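Local coordinates for regulatory protein (Bacillus megaterium, PDB 4UA1) that probably represses the mercury resistance operon by binding its operator DNA and, as a dimer that binds mercury(II), switches to activating transcription, at residues B[51-54]-B[55-59]; B[59-62]-B[63-66]. All coordinates share one frame; numbering follows the deposited sequence.

Interaction 1: B[51-54]-B[55-59]; sequences FIKR and MQELG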
loop_
_atom_site.group_PDB
_atom_site.type_symbol
_atom_site.label_atom_id
_atom_site.label_comp_id
_atom_site.label_asym_id
_atom_site.label_seq_id
_atom_site.Cartn_x
_atom_site.Cartn_y
_atom_site.Cartn_z
ATOM N N PHE B 51 10.889 -15.034 -10.034
ATOM C CA PHE B 51 10.222 -14.162 -10.975
ATOM C C PHE B 51 9.005 -13.490 -10.296
ATOM O O PHE B 51 8.821 -12.260 -10.353
ATOM C CB PHE B 51 9.788 -14.985 -12.193
ATOM C CG PHE B 51 9.121 -14.180 -13.276
ATOM C CD1 PHE B 51 9.551 -12.894 -13.579
ATOM C CD2 PHE B 51 8.058 -14.707 -13.988
ATOM C CE1 PHE B 51 8.937 -12.150 -14.571
ATOM C CE2 PHE B 51 7.438 -13.976 -14.984
ATOM C CZ PHE B 51 7.872 -12.694 -15.271
ATOM N N ILE B 52 8.201 -14.301 -9.614
ATOM C CA ILE B 52 6.990 -13.800 -8.997
ATOM C C ILE B 52 7.319 -12.840 -7.856
ATOM O O ILE B 52 6.758 -11.737 -7.759
ATOM C CB ILE B 52 6.128 -14.963 -8.493
ATOM C CG1 ILE B 52 5.506 -15.694 -9.682
ATOM C CG2 ILE B 52 5.046 -14.462 -7.576
ATOM C CD1 ILE B 52 4.985 -17.045 -9.334
ATOM N N LYS B 53 8.240 -13.262 -6.998
ATOM C CA LYS B 53 8.667 -12.422 -5.897
ATOM C C LYS B 53 9.116 -11.044 -6.427
ATOM O O LYS B 53 8.688 -9.993 -5.925
ATOM C CB LYS B 53 9.784 -13.125 -5.099
ATOM C CG LYS B 53 10.368 -12.317 -3.940
ATOM C CD LYS B 53 9.314 -12.059 -2.889
ATOM C CE LYS B 53 9.843 -11.257 -1.719
ATOM N NZ LYS B 53 8.724 -10.485 -1.097
ATOM N N ARG B 54 9.942 -11.036 -7.467
ATOM C CA ARG B 54 10.506 -9.767 -7.898
ATOM C C ARG B 54 9.478 -8.913 -8.597
ATOM O O ARG B 54 9.511 -7.693 -8.465
ATOM C CB ARG B 54 11.735 -9.965 -8.787
ATOM C CG ARG B 54 12.843 -10.554 -7.965
ATOM C CD ARG B 54 14.072 -10.884 -8.741
ATOM N NE ARG B 54 14.810 -11.917 -8.027
ATOM C CZ ARG B 54 16.091 -12.215 -8.219
ATOM N NH1 ARG B 54 16.845 -11.503 -9.059
ATOM N NH2 ARG B 54 16.630 -13.193 -7.515
ATOM N N MET B 55 8.562 -9.539 -9.327
ATOM C CA MET B 55 7.486 -8.784 -9.947
ATOM C C MET B 55 6.703 -8.092 -8.860
ATOM O O MET B 55 6.323 -6.928 -9.015
ATOM C CB MET B 55 6.575 -9.675 -10.803
ATOM C CG MET B 55 7.104 -9.928 -12.218
ATOM S SD MET B 55 5.847 -10.496 -13.387
ATOM C CE MET B 55 5.420 -12.101 -12.722
ATOM N N GLN B 56 6.487 -8.784 -7.737
ATOM C CA GLN B 56 5.790 -8.119 -6.641
ATOM C C GLN B 56 6.603 -6.998 -6.043
ATOM O O GLN B 56 6.042 -6.001 -5.623
ATOM C CB GLN B 56 5.436 -9.095 -5.558
ATOM C CG GLN B 56 4.132 -9.776 -5.787
ATOM C CD GLN B 56 3.954 -10.911 -4.812
ATOM O OE1 GLN B 56 4.665 -11.926 -4.901
ATOM N NE2 GLN B 56 3.036 -10.749 -3.861
ATOM N N GLU B 57 7.919 -7.128 -6.019
ATOM C CA GLU B 57 8.732 -6.021 -5.510
ATOM C C GLU B 57 8.717 -4.882 -6.522
ATOM O O GLU B 57 9.054 -3.750 -6.213
ATOM C CB GLU B 57 10.152 -6.498 -5.197
ATOM C CG GLU B 57 10.157 -7.570 -4.087
ATOM C CD GLU B 57 11.496 -8.270 -3.889
ATOM O OE1 GLU B 57 12.286 -8.329 -4.849
ATOM O OE2 GLU B 57 11.749 -8.793 -2.778
ATOM N N LEU B 58 8.292 -5.184 -7.741
ATOM C CA LEU B 58 8.209 -4.163 -8.778
ATOM C C LEU B 58 6.813 -3.566 -8.868
ATOM O O LEU B 58 6.548 -2.762 -9.762
ATOM C CB LEU B 58 8.602 -4.742 -10.136
ATOM C CG LEU B 58 10.079 -5.116 -10.268
ATOM C CD1 LEU B 58 10.348 -5.798 -11.584
ATOM C CD2 LEU B 58 10.962 -3.908 -10.105
ATOM N N GLY B 59 5.913 -3.981 -7.980
ATOM C CA GLY B 59 4.607 -3.365 -7.916
ATOM C C GLY B 59 3.500 -4.024 -8.701
ATOM O O GLY B 59 2.421 -3.449 -8.827
#
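Met55 folds its side chain against the ring of Phe51, one helical turn earlier, and its path can be followed atom by atom. Met55 CB lies 3.5 Å from Phe51 O, so the chain starts out beside the carbonyl that accepts the Met55 backbone N-H. Met55 CG stays near the same oxygen and comes to 3.7 Å from CE1 of the Phe51 ring. Met55 SD then passes obliquely by the ring, 3.5 Å from Phe51 CZ and 33° off the ring normal as seen from the centroid, a Met-aromatic contact. A bend at the last torsion, chi3 -66°, turns Met55 CE over one face of the ring; it sits 3.7 Å from the Phe51 centroid, a CH-pi contact offset toward the rim. Phe51 meets it there because its CG is anti to the backbone N (chi1 -178°).

Elsewhere on the turn, Lys53 and Glu57 are paired by a long salt bridge, Lys53 NZ to Glu57 OE2 3.9 Å. The same carboxylate oxygen also touches the aliphatic chain, with Glu57 OE2 3.3 Å from Lys53 CE. Backbone bonds of the i to i+4 kind run from Met55, Gln56 and Glu57 to Phe51, Ile52 and Lys53; the next, Leu58 N to Arg54 O, is weak. There the helix ends in a Schellman motif: Gly59 has positive phi, its N bonds to Gln56 O, and a second bond returns to the last turn.

Residues 51-59 are the last turns of helix 44-57 and the turn that ends it, in the MerR-type DNA-binding region. Phe51 and Met55 face helix 62-74 through Leu68 and Leu69, and helix 78-112 through Met82. Leu129 of the second subunit packs on Phe51, Arg54, Met55 and Leu58, placing this turn at the dimer interface.

Interaction 2: B[59-62]-B[63-66]; sequences GFTL and NEID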
loop_
_atom_site.group_PDB
_atom_site.type_symbol
_atom_site.label_atom_id
_atom_site.label_comp_id
_atom_site.label_asym_id
_atom_site.label_seq_id
_atom_site.Cartn_x
_atom_site.Cartn_y
_atom_site.Cartn_z
ATOM N N GLY B 59 5.913 -3.981 -7.980
ATOM C CA GLY B 59 4.607 -3.365 -7.916
ATOM C C GLY B 59 3.500 -4.024 -8.701
ATOM O O GLY B 59 2.421 -3.449 -8.827
ATOM N N PHE B 60 3.750 -5.201 -9.271
ATOM C CA PHE B 60 2.654 -5.995 -9.839
ATOM C C PHE B 60 1.877 -6.653 -8.697
ATOM O O PHE B 60 2.486 -7.262 -7.816
ATOM C CB PHE B 60 3.151 -7.104 -10.761
ATOM C CG PHE B 60 3.827 -6.657 -12.013
ATOM C CD1 PHE B 60 3.192 -6.788 -13.232
ATOM C CD2 PHE B 60 5.138 -6.226 -11.993
ATOM C CE1 PHE B 60 3.847 -6.441 -14.412
ATOM C CE2 PHE B 60 5.783 -5.868 -13.151
ATOM C CZ PHE B 60 5.141 -5.990 -14.364
ATOM N N THR B 61 0.550 -6.577 -8.734
ATOM C CA THR B 61 -0.296 -7.286 -7.762
ATOM C C THR B 61 -0.319 -8.743 -8.115
ATOM O O THR B 61 0.028 -9.097 -9.246
ATOM C CB THR B 61 -1.737 -6.826 -7.774
ATOM O OG1 THR B 61 -2.340 -7.323 -8.979
ATOM C CG2 THR B 61 -1.839 -5.308 -7.706
ATOM N N LEU B 62 -0.719 -9.587 -7.164
ATOM C CA LEU B 62 -0.826 -11.019 -7.424
ATOM C C LEU B 62 -1.761 -11.299 -8.610
ATOM O O LEU B 62 -1.499 -12.148 -9.453
ATOM C CB LEU B 62 -1.341 -11.762 -6.197
ATOM C CG LEU B 62 -0.307 -12.382 -5.259
ATOM C CD1 LEU B 62 -1.033 -13.115 -4.134
ATOM C CD2 LEU B 62 0.715 -13.303 -5.969
ATOM N N ASN B 63 -2.845 -10.545 -8.677
ATOM C CA ASN B 63 -3.804 -10.683 -9.746
ATOM C C ASN B 63 -3.217 -10.408 -11.113
ATOM O O ASN B 63 -3.370 -11.212 -12.039
ATOM C CB ASN B 63 -4.969 -9.745 -9.490
ATOM C CG ASN B 63 -6.160 -10.093 -10.307
ATOM O OD1 ASN B 63 -6.548 -9.338 -11.197
ATOM N ND2 ASN B 63 -6.745 -11.254 -10.035
ATOM N N GLU B 64 -2.528 -9.275 -11.227
ATOM C CA GLU B 64 -1.795 -8.932 -12.438
ATOM C C GLU B 64 -0.799 -10.022 -12.815
ATOM O O GLU B 64 -0.649 -10.386 -13.985
ATOM C CB GLU B 64 -1.076 -7.604 -12.256
ATOM C CG GLU B 64 -2.050 -6.489 -12.009
ATOM C CD GLU B 64 -1.419 -5.117 -11.881
ATOM O OE1 GLU B 64 -0.267 -5.003 -11.391
ATOM O OE2 GLU B 64 -2.126 -4.153 -12.249
ATOM N N ILE B 65 -0.112 -10.545 -11.814
ATOM C CA ILE B 65 0.879 -11.576 -12.050
ATOM C C ILE B 65 0.220 -12.842 -12.585
ATOM O O ILE B 65 0.765 -13.514 -13.463
ATOM C CB ILE B 65 1.661 -11.843 -10.762
ATOM C CG1 ILE B 65 2.585 -10.638 -10.471
ATOM C CG2 ILE B 65 2.429 -13.138 -10.854
ATOM C CD1 ILE B 65 3.316 -10.713 -9.168
ATOM N N ASP B 66 -0.978 -13.126 -12.086
ATOM C CA ASP B 66 -1.808 -14.244 -12.536
ATOM C C ASP B 66 -2.125 -14.134 -14.033
ATOM O O ASP B 66 -1.939 -15.098 -14.820
ATOM C CB ASP B 66 -3.108 -14.261 -11.732
ATOM C CG ASP B 66 -3.863 -15.563 -11.842
ATOM O OD1 ASP B 66 -3.761 -16.247 -12.876
ATOM O OD2 ASP B 66 -4.602 -15.883 -10.891
#
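The Phe60 ring is approached obliquely by Glu64 OE1 and Ile65 CG1, while Lys89 forms a cation-pi contact with the ring. The closest apolar approach of Phe60 to the helix comes from its CB, 3.6 Å from Ile65 CG1. A second flat group, the Glu64 carboxylate, receives the Thr61 backbone N-H on OE1 from above its plane, 39° out of it. This bond measures 3.2 Å from Thr61 N to Glu64 OE1.

Its reciprocal bond is straighter: Glu64 N donates to Thr61 OG1 over 3.0 Å at 175°. Together the two define a capping box, with Thr61 as N-cap. Thr61 chi1 of 72° sets OG1 between the backbone N and the carbonyl carbon, turned to the N-H of Glu64. The two side chains cross at about a right angle, and Glu64 CG lies 3.2 Å from Thr61 OG1. Regular helical bonding then begins, Ile65 N to Thr61 O and Asp66 N to Leu62 O.

Glu64 OE1 also forms a salt bridge to Lys89 on helix 78-112, so one oxygen serves both the cap and a second helix. The capped turn opens helix 62-74 just after the loop from helix 44-57; Leu62 rests on Leu25 and on Gln56 of that helix, and Asp66 makes a salt bridge to Arg24.

In the fold
Interactions 1 and 2 are the end of helix 44-57 and the start of helix 62-74, with Gly59 common to both and centres about 8 Å apart. A probable hydrogen bond from Phe60 N to Met55 O, 3.1 Å, joins them across the turn and would be the second bond of the Schellman motif. Side-chain packing adds Met55 CE on Ile65 CG2, 3.7 Å, and Gln56 CG on Ile65 CD1, 3.6 Å. Lys89 of helix 78-112 ties into the junction by bonding to Gly59 O. A bound mercury ion lies about 10 Å from the Phe51 side chain and about 12 Å from that of Phe60, so neither contact belongs to its first shell.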